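Beta-fructofuranosidase (Bifidobacterium adolescentis, PDB 6NOB) probably acts as a beta-fructofuranosidase, hydrolysing terminal fructose residues from sucrose and related beta-fructosides. Local coordinates at residues A[213-225]-A[234-246]. Residues are numbered along the deposited sequence; the frame is centred on the assembly and turned at random.
With EDO (1,2-ethanediol), chain C.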
loop_
_atom_site.group_PDB
_atom_site.type_symbol
_atom_site.label_atom_id
_atom_site.label_comp_id
_atom_site.label_asym_id
_atom_site.label_seq_id
_atom_site.Cartn_x
_atom_site.Cartn_y
_atom_site.Cartn_z
ATOM N N GLU A 213 11.160 -0.922 23.055
ATOM C CA GLU A 213 12.497 -0.973 23.630
ATOM C C GLU A 213 13.591 -0.704 22.608
ATOM O O GLU A 213 14.773 -0.730 22.969
ATOM C CB GLU A 213 12.742 -2.340 24.268
ATOM C CG GLU A 213 11.545 -2.925 24.991
ATOM C CD GLU A 213 11.813 -4.327 25.504
ATOM O OE1 GLU A 213 10.852 -5.119 25.600
ATOM O OE2 GLU A 213 12.986 -4.638 25.803
ATOM N N ALA A 214 13.231 -0.463 21.351
ATOM C CA ALA A 214 14.215 -0.383 20.285
ATOM C C ALA A 214 14.953 0.953 20.307
ATOM O O ALA A 214 14.477 1.957 20.848
ATOM C CB ALA A 214 13.551 -0.591 18.923
ATOM N N ASN A 215 16.141 0.948 19.702
ATOM C CA ASN A 215 16.938 2.152 19.536
ATOM C C ASN A 215 16.934 2.687 18.115
ATOM O O ASN A 215 17.300 3.849 17.911
ATOM C CB ASN A 215 18.389 1.893 19.964
ATOM C CG ASN A 215 18.529 1.733 21.461
ATOM O OD1 ASN A 215 18.810 0.641 21.959
ATOM N ND2 ASN A 215 18.326 2.824 22.193
ATOM N N ALA A 216 16.531 1.875 17.139
ATOM C CA ALA A 216 16.498 2.292 15.746
ATOM C C ALA A 216 15.598 1.343 14.969
ATOM O O ALA A 216 15.318 0.223 15.407
ATOM C CB ALA A 216 17.901 2.320 15.130
ATOM N N ILE A 217 15.140 1.816 13.814
ATOM C CA ILE A 217 14.446 0.986 12.834
ATOM C C ILE A 217 15.454 0.596 11.766
ATOM O O ILE A 217 16.070 1.468 11.140
ATOM C CB ILE A 217 13.255 1.721 12.198
ATOM C CG1 ILE A 217 12.307 2.285 13.252
ATOM C CG2 ILE A 217 12.505 0.795 11.249
ATOM C CD1 ILE A 217 11.271 3.229 12.664
ATOM N N ARG A 218 15.626 -0.702 11.546
ATOM C CA ARG A 218 16.398 -1.184 10.411
ATOM C C ARG A 218 15.446 -1.525 9.274
ATOM O O ARG A 218 14.503 -2.303 9.454
ATOM C CB ARG A 218 17.249 -2.404 10.769
ATOM C CG ARG A 218 18.078 -2.897 9.588
ATOM C CD ARG A 218 19.246 -3.779 10.005
ATOM N NE ARG A 218 20.273 -3.053 10.750
ATOM C CZ ARG A 218 21.141 -2.206 10.204
ATOM N NH1 ARG A 218 21.102 -1.953 8.900
ATOM N NH2 ARG A 218 22.044 -1.602 10.965
ATOM N N LEU A 219 15.692 -0.938 8.110
ATOM C CA LEU A 219 14.880 -1.170 6.930
ATOM C C LEU A 219 15.653 -2.016 5.935
ATOM O O LEU A 219 16.868 -1.861 5.788
ATOM C CB LEU A 219 14.458 0.152 6.291
ATOM C CG LEU A 219 13.692 0.950 7.344
ATOM C CD1 LEU A 219 14.316 2.318 7.559
ATOM C CD2 LEU A 219 12.222 1.047 6.984
ATOM N N TYR A 220 14.943 -2.931 5.282
ATOM C CA TYR A 220 15.463 -3.706 4.162
ATOM C C TYR A 220 14.577 -3.411 2.963
ATOM O O TYR A 220 13.365 -3.640 3.022
ATOM C CB TYR A 220 15.468 -5.205 4.473
ATOM C CG TYR A 220 16.398 -5.609 5.596
ATOM C CD1 TYR A 220 17.707 -5.993 5.328
ATOM C CD2 TYR A 220 15.966 -5.623 6.919
ATOM C CE1 TYR A 220 18.563 -6.369 6.344
ATOM C CE2 TYR A 220 16.818 -5.997 7.945
ATOM C CZ TYR A 220 18.116 -6.371 7.649
ATOM O OH TYR A 220 18.975 -6.749 8.656
ATOM N N LEU A 221 15.168 -2.899 1.886
ATOM C CA LEU A 221 14.390 -2.447 0.741
ATOM C C LEU A 221 15.063 -2.872 -0.555
ATOM O O LEU A 221 16.218 -3.305 -0.577
ATOM C CB LEU A 221 14.196 -0.926 0.756
ATOM C CG LEU A 221 15.459 -0.087 0.549
ATOM C CD1 LEU A 221 15.175 1.085 -0.378
ATOM C CD2 LEU A 221 15.999 0.404 1.883
ATOM N N THR A 222 14.317 -2.732 -1.647
ATOM C CA THR A 222 14.808 -3.017 -2.987
ATOM C C THR A 222 15.248 -1.726 -3.661
ATOM O O THR A 222 14.527 -0.723 -3.622
ATOM C CB THR A 222 13.731 -3.696 -3.836
ATOM O OG1 THR A 222 13.449 -4.991 -3.301
ATOM C CG2 THR A 222 14.193 -3.834 -5.286
ATOM N N ARG A 223 16.431 -1.753 -4.264
ATOM C CA ARG A 223 16.860 -0.719 -5.195
ATOM C C ARG A 223 16.653 -1.243 -6.609
ATOM O O ARG A 223 17.027 -2.380 -6.913
ATOM C CB ARG A 223 18.325 -0.338 -4.977
ATOM C CG ARG A 223 18.557 0.597 -3.802
ATOM C CD ARG A 223 18.149 2.019 -4.146
ATOM N NE ARG A 223 18.168 2.888 -2.974
ATOM C CZ ARG A 223 17.727 4.142 -2.968
ATOM N NH1 ARG A 223 17.232 4.674 -4.076
ATOM N NH2 ARG A 223 17.780 4.860 -1.854
ATOM N N HIS A 224 16.045 -0.422 -7.459
ATOM C CA HIS A 224 15.699 -0.803 -8.821
ATOM C C HIS A 224 16.455 0.084 -9.798
ATOM O O HIS A 224 16.469 1.311 -9.648
ATOM C CB HIS A 224 14.189 -0.686 -9.049
ATOM C CG HIS A 224 13.738 -1.129 -10.407
ATOM N ND1 HIS A 224 13.152 -2.356 -10.634
ATOM C CD2 HIS A 224 13.763 -0.499 -11.606
ATOM C CE1 HIS A 224 12.846 -2.467 -11.914
ATOM N NE2 HIS A 224 13.208 -1.354 -12.526
ATOM N N LEU A 225 17.088 -0.544 -10.787
ATOM C CA LEU A 225 17.767 0.158 -11.869
ATOM C C LEU A 225 17.413 -0.535 -13.173
ATOM O O LEU A 225 17.620 -1.745 -13.305
ATOM C CB LEU A 225 19.284 0.172 -11.661
ATOM C CG LEU A 225 20.123 0.555 -12.878
ATOM C CD1 LEU A 225 19.894 2.014 -13.255
ATOM C CD2 LEU A 225 21.594 0.285 -12.610
ATOM N N VAL A 234 16.868 -5.035 -16.206
ATOM C CA VAL A 234 16.361 -4.786 -14.860
ATOM C C VAL A 234 17.366 -5.305 -13.841
ATOM O O VAL A 234 17.738 -6.484 -13.852
ATOM C CB VAL A 234 14.981 -5.428 -14.670
ATOM C CG1 VAL A 234 14.644 -5.541 -13.188
ATOM C CG2 VAL A 234 13.913 -4.624 -15.406
ATOM N N THR A 235 17.811 -4.419 -12.955
ATOM C CA THR A 235 18.806 -4.729 -11.932
ATOM C C THR A 235 18.187 -4.421 -10.573
ATOM O O THR A 235 18.107 -3.255 -10.173
ATOM C CB THR A 235 20.082 -3.921 -12.162
ATOM O OG1 THR A 235 20.528 -4.105 -13.511
ATOM C CG2 THR A 235 21.183 -4.358 -11.207
ATOM N N GLU A 236 17.747 -5.457 -9.863
ATOM C CA GLU A 236 17.133 -5.302 -8.550
ATOM C C GLU A 236 17.981 -6.007 -7.502
ATOM O O GLU A 236 18.434 -7.135 -7.718
ATOM C CB GLU A 236 15.700 -5.844 -8.549
ATOM C CG GLU A 236 14.724 -4.929 -9.277
ATOM C CD GLU A 236 13.281 -5.388 -9.183
ATOM O OE1 GLU A 236 13.046 -6.592 -8.939
ATOM O OE2 GLU A 236 12.380 -4.539 -9.357
ATOM N N TYR A 237 18.190 -5.336 -6.371
ATOM C CA TYR A 237 18.988 -5.860 -5.271
ATOM C C TYR A 237 18.455 -5.276 -3.970
ATOM O O TYR A 237 17.718 -4.286 -3.970
ATOM C CB TYR A 237 20.478 -5.540 -5.456
ATOM C CG TYR A 237 20.762 -4.090 -5.776
ATOM C CD1 TYR A 237 20.682 -3.616 -7.084
ATOM C CD2 TYR A 237 21.119 -3.193 -4.776
ATOM C CE1 TYR A 237 20.942 -2.292 -7.379
ATOM C CE2 TYR A 237 21.384 -1.866 -5.063
ATOM C CZ TYR A 237 21.293 -1.421 -6.367
ATOM O OH TYR A 237 21.553 -0.099 -6.664
ATOM N N GLN A 238 18.829 -5.901 -2.854
ATOM C CA GLN A 238 18.305 -5.550 -1.538
ATOM C C GLN A 238 19.366 -4.832 -0.712
ATOM O O GLN A 238 20.511 -5.289 -0.628
ATOM C CB GLN A 238 17.818 -6.794 -0.792
ATOM C CG GLN A 238 17.231 -7.870 -1.688
ATOM C CD GLN A 238 16.088 -7.359 -2.545
ATOM O OE1 GLN A 238 15.379 -6.422 -2.170
ATOM N NE2 GLN A 238 15.905 -7.975 -3.705
ATOM N N THR A 239 18.974 -3.721 -0.090
ATOM C CA THR A 239 19.868 -2.907 0.723
ATOM C C THR A 239 19.271 -2.719 2.113
ATOM O O THR A 239 18.116 -3.066 2.375
ATOM C CB THR A 239 20.129 -1.538 0.074
ATOM O OG1 THR A 239 18.940 -0.739 0.140
ATOM C CG2 THR A 239 20.537 -1.702 -1.385
ATOM N N THR A 240 20.074 -2.159 3.016
ATOM C CA THR A 240 19.636 -1.882 4.375
ATOM C C THR A 240 20.058 -0.477 4.779
ATOM O O THR A 240 21.009 0.088 4.232
ATOM C CB THR A 240 20.196 -2.905 5.387
ATOM O OG1 THR A 240 19.447 -2.830 6.605
ATOM C CG2 THR A 240 21.661 -2.627 5.693
ATOM N N CYS A 241 19.327 0.083 5.740
ATOM C CA CYS A 241 19.654 1.379 6.318
ATOM C C CYS A 241 18.907 1.512 7.636
ATOM O O CYS A 241 17.994 0.736 7.935
ATOM C CB CYS A 241 19.327 2.534 5.357
ATOM S SG CYS A 241 17.605 2.689 4.857
ATOM N N LEU A 242 19.321 2.492 8.433
ATOM C CA LEU A 242 18.766 2.698 9.762
ATOM C C LEU A 242 18.007 4.010 9.829
ATOM O O LEU A 242 18.416 5.008 9.228
ATOM C CB LEU A 242 19.860 2.710 10.831
ATOM C CG LEU A 242 20.481 1.377 11.221
ATOM C CD1 LEU A 242 21.570 1.615 12.251
ATOM C CD2 LEU A 242 19.415 0.447 11.767
ATOM N N CYS A 243 16.896 3.994 10.559
ATOM C CA CYS A 243 16.275 5.196 11.108
ATOM C C CYS A 243 16.542 5.200 12.608
ATOM O O CYS A 243 15.941 4.424 13.354
ATOM C CB CYS A 243 14.783 5.243 10.819
ATOM S SG CYS A 243 14.087 6.835 11.260
ATOM N N GLU A 244 17.438 6.081 13.048
ATOM C CA GLU A 244 17.851 6.094 14.445
ATOM C C GLU A 244 17.009 7.019 15.313
ATOM O O GLU A 244 16.865 6.761 16.513
ATOM C CB GLU A 244 19.324 6.494 14.548
ATOM C CG GLU A 244 20.258 5.541 13.821
ATOM C CD GLU A 244 21.692 6.026 13.804
ATOM O OE1 GLU A 244 22.379 5.819 12.780
ATOM O OE2 GLU A 244 22.134 6.610 14.816
ATOM N N ASP A 245 16.445 8.085 14.747
ATOM C CA ASP A 245 15.675 9.046 15.526
ATOM C C ASP A 245 14.196 9.069 15.153
ATOM O O ASP A 245 13.468 9.958 15.605
ATOM C CB ASP A 245 16.287 10.446 15.396
ATOM C CG ASP A 245 16.228 10.996 13.976
ATOM O OD1 ASP A 245 15.693 10.319 13.070
ATOM O OD2 ASP A 245 16.723 12.126 13.771
ATOM N N GLY A 246 13.733 8.118 14.348
ATOM C CA GLY A 246 12.342 8.077 13.951
ATOM C C GLY A 246 11.971 8.973 12.790
ATOM O O GLY A 246 10.807 8.956 12.368
HETATM C C1 EDO C . 22.059 -8.149 -9.525
HETATM O O1 EDO C . 21.267 -9.171 -10.143
HETATM C C2 EDO C . 21.458 -7.726 -8.188
HETATM O O2 EDO C . 20.751 -8.814 -7.577
#
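Arg223 and Tyr237 sit opposite each other as a hydrogen-bonded pair of two antiparallel strands, and the arginine lays its CB over a face of the tyrosine ring. This is a CH-pi contact, with Arg223 CB 3.8 Å from the centroid of the Tyr237 ring. Beyond CB the arginine chain bends at chi2 (-76°), and its CG brushes Thr239 CG2 at 3.9 Å as the guanidinium leaves for a salt bridge with Glu252. Thr239 OG1 is hydrogen-bonded to that same carboxylate, which therefore ties the two strands together from outside.

On the other sheet face, Arg218 reaches across to strand 235-243. CG stands anti to the backbone N (chi1 -179°), and a bend at chi3 brings the guanidinium over to Thr240 and Leu242. NH1 of Arg218 gives a hydrogen bond of 3.0 Å to Thr240 OG1, which lies in the guanidinium plane. Leu242 comes over a face of the same group, its CD2 3.5 Å from Arg218 CZ, while Arg218 NH2 pairs with Asp206. Thr240 OG1 in turn donates a hydrogen bond to Leu219 O at 2.9 Å, from above the carbonyl plane, and that oxygen also accepts from Cys241 N. An alanine in place of Arg218 would probably leave Asp206 without its positive mate and uncover one side of Leu242.

Further along this face, Thr222 OG1 donates to a lone pair of Gln238 OE1 at 2.7 Å. Next to it, Glu236 OE2 accepts a hydrogen bond from His224 ND1, lying in the imidazole plane at 2.6 Å, and forms a salt bridge with Arg268 as well. Flanked by strands 190-202 and 253-256, this hairpin supplies the two middle strands of a four-stranded antiparallel blade, as in the five-bladed beta-propeller of glycoside hydrolase family 32.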